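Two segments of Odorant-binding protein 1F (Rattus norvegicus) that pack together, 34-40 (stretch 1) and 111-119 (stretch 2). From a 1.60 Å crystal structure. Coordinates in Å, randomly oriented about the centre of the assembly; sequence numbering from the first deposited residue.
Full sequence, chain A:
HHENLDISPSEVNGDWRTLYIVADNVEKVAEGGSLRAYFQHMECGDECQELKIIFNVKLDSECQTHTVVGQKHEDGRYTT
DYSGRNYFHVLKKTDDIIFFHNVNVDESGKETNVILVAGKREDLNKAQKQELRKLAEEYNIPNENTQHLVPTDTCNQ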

# COMPACT_ATOMS: atom_id res chain seq x y z
N SER A 34 -4.82 11.44 -2.01
CA SER A 34 -3.64 11.21 -2.82
C SER A 34 -3.03 9.83 -2.66
O SER A 34 -2.38 9.30 -3.56
CB SER A 34 -2.52 12.25 -2.53
OG SER A 34 -2.29 12.30 -1.17
N LEU A 35 -3.27 9.26 -1.48
CA LEU A 35 -2.74 7.94 -1.16
C LEU A 35 -3.77 6.79 -1.29
O LEU A 35 -3.48 5.66 -0.79
CB LEU A 35 -2.09 8.00 0.24
CG LEU A 35 -1.07 9.11 0.45
CD1 LEU A 35 -0.47 9.05 1.85
CD2 LEU A 35 0.00 9.02 -0.62
N ARG A 36 -4.91 7.07 -1.86
CA ARG A 36 -5.93 5.99 -2.02
C ARG A 36 -5.59 5.22 -3.28
O ARG A 36 -6.22 5.40 -4.33
CB ARG A 36 -7.32 6.54 -2.09
CG ARG A 36 -8.42 5.50 -2.04
CD ARG A 36 -9.75 6.10 -2.12
NE ARG A 36 -10.84 5.09 -2.07
CZ ARG A 36 -11.45 4.67 -0.94
NH1 ARG A 36 -11.12 5.13 0.26
NH2 ARG A 36 -12.51 3.82 -1.05
N ALA A 37 -4.62 4.32 -3.14
CA ALA A 37 -4.04 3.63 -4.27
C ALA A 37 -4.64 2.26 -4.41
O ALA A 37 -4.57 1.43 -3.46
CB ALA A 37 -2.58 3.44 -4.03
N TYR A 38 -5.22 2.03 -5.59
CA TYR A 38 -5.82 0.72 -5.96
C TYR A 38 -4.73 -0.04 -6.74
O TYR A 38 -4.49 0.23 -7.93
CB TYR A 38 -7.02 0.90 -6.82
CG TYR A 38 -8.24 1.54 -6.17
CD1 TYR A 38 -8.34 2.94 -6.03
CD2 TYR A 38 -9.28 0.75 -5.66
CE1 TYR A 38 -9.49 3.50 -5.40
CE2 TYR A 38 -10.38 1.30 -5.06
CZ TYR A 38 -10.48 2.68 -4.93
OH TYR A 38 -11.60 3.26 -4.36
N PHE A 39 -4.02 -0.94 -6.04
CA PHE A 39 -2.90 -1.63 -6.71
C PHE A 39 -3.42 -2.37 -7.91
O PHE A 39 -4.56 -2.83 -7.95
CB PHE A 39 -2.24 -2.63 -5.73
CG PHE A 39 -1.13 -1.99 -4.86
CD1 PHE A 39 -1.16 -0.67 -4.45
CD2 PHE A 39 -0.08 -2.76 -4.42
CE1 PHE A 39 -0.13 -0.11 -3.66
CE2 PHE A 39 0.92 -2.19 -3.62
CZ PHE A 39 0.88 -0.90 -3.23
N GLN A 40 -2.53 -2.49 -8.89
CA GLN A 40 -2.72 -3.36 -10.03
C GLN A 40 -1.63 -4.41 -10.19
O GLN A 40 -1.92 -5.56 -10.57
CB GLN A 40 -2.85 -2.48 -11.28
CG GLN A 40 -3.16 -3.29 -12.55
CD GLN A 40 -3.44 -2.37 -13.71
OE1 GLN A 40 -2.55 -2.06 -14.52
NE2 GLN A 40 -4.67 -1.92 -13.78
N GLU A 111 3.18 14.77 7.59
CA GLU A 111 3.51 13.34 7.63
C GLU A 111 2.31 12.50 7.90
O GLU A 111 1.55 12.76 8.84
CB GLU A 111 4.48 13.10 8.78
CG GLU A 111 5.13 11.73 8.74
CD GLU A 111 6.19 11.53 9.85
OE1 GLU A 111 7.06 12.43 10.00
OE2 GLU A 111 6.13 10.47 10.56
N THR A 112 2.13 11.44 7.09
CA THR A 112 1.05 10.51 7.20
C THR A 112 1.64 9.10 7.29
O THR A 112 2.49 8.69 6.49
CB THR A 112 0.10 10.58 5.97
OG1 THR A 112 -0.35 11.94 5.77
CG2 THR A 112 -1.14 9.69 6.11
N ASN A 113 1.20 8.39 8.30
CA ASN A 113 1.50 6.97 8.51
C ASN A 113 0.38 6.11 7.96
O ASN A 113 -0.76 6.31 8.31
CB ASN A 113 1.74 6.71 10.00
CG ASN A 113 3.19 7.07 10.39
OD1 ASN A 113 4.05 6.22 10.41
ND2 ASN A 113 3.45 8.33 10.62
N VAL A 114 0.72 5.09 7.18
CA VAL A 114 -0.23 4.30 6.41
C VAL A 114 0.08 2.81 6.54
O VAL A 114 1.23 2.40 6.56
CB VAL A 114 -0.11 4.66 4.92
CG1 VAL A 114 -1.18 3.92 4.09
CG2 VAL A 114 -0.21 6.17 4.66
N ILE A 115 -0.95 2.00 6.69
CA ILE A 115 -0.86 0.58 6.49
C ILE A 115 -1.75 0.27 5.30
O ILE A 115 -2.90 0.67 5.26
CB ILE A 115 -1.19 -0.28 7.71
CG1 ILE A 115 -0.22 0.08 8.80
CG2 ILE A 115 -1.14 -1.81 7.31
CD1 ILE A 115 -0.65 -0.60 10.19
N LEU A 116 -1.18 -0.35 4.27
CA LEU A 116 -1.92 -0.75 3.08
C LEU A 116 -1.86 -2.27 2.94
O LEU A 116 -0.79 -2.88 3.05
CB LEU A 116 -1.28 -0.07 1.82
CG LEU A 116 -2.00 -0.43 0.52
CD1 LEU A 116 -1.92 0.74 -0.42
CD2 LEU A 116 -1.37 -1.56 -0.18
N VAL A 117 -3.01 -2.90 2.75
CA VAL A 117 -3.09 -4.34 2.56
C VAL A 117 -3.28 -4.67 1.11
O VAL A 117 -4.30 -4.30 0.49
CB VAL A 117 -4.30 -4.88 3.37
CG1 VAL A 117 -4.44 -6.37 3.19
CG2 VAL A 117 -4.18 -4.57 4.85
N ALA A 118 -2.28 -5.34 0.53
CA ALA A 118 -2.30 -5.75 -0.88
C ALA A 118 -2.62 -7.25 -0.92
O ALA A 118 -2.18 -7.99 -0.06
CB ALA A 118 -0.97 -5.51 -1.53
N GLY A 119 -3.37 -7.64 -1.91
CA GLY A 119 -3.81 -9.02 -2.02
C GLY A 119 -3.84 -9.62 -3.41
O GLY A 119 -3.98 -8.92 -4.37

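The two segments run in nearly the same direction: the vector from CA of Leu35 to CA of Phe39 lies 10° from that joining CA of Thr112 to CA of Ala118. The second segment is strand throughout, whereas the first begins as loop and is strand by Tyr38. CA of Leu35 and CA of Val114 are 8.8 Å apart, as are CA of Ala37 and CA of Leu116; CA of Phe39 and CA of Ala118 approach to 7.2 Å. These spacings are too wide for backbone pairing within a sheet, and no hydrogen bond crosses the interface. Side chains therefore fill the gap, and about 240 Å² of surface is buried, both sides summed.

Alternation selects the participants. Leu35, Ala37 and Phe39 direct CA-to-CB toward the second segment, as do Thr112, Val114, Leu116 and Ala118 toward the first, while Arg36, Tyr38 and Asn113 point away.

At one end, Leu35, with chi1 in m and chi2 in t, places CD1 4.0 Å from CG2 of Val114 and 4.4 Å from CG2 of Thr112, so a single methyl reaches two successive inward-facing residues. Ala37 has little side chain to offer; its closest approach is instead through the backbone, O lying 4.1 Å from CD1 of Leu116.

Leu116 is the most extensively covered residue, losing 61 Å² to the other segment. Its CD2 sits 4.1 Å from the centroid of the Phe39 ring and 19° off the ring normal, a CH-pi arrangement over one face, while CD1 comes within 3.8 Å of CE1 of Phe39. The same ring also meets Ala118, whose CB is 4.1 Å from CD2 of Phe39 in an oblique approach. The small alanine methyl thus contacts the ring where the two backbones are closest in register.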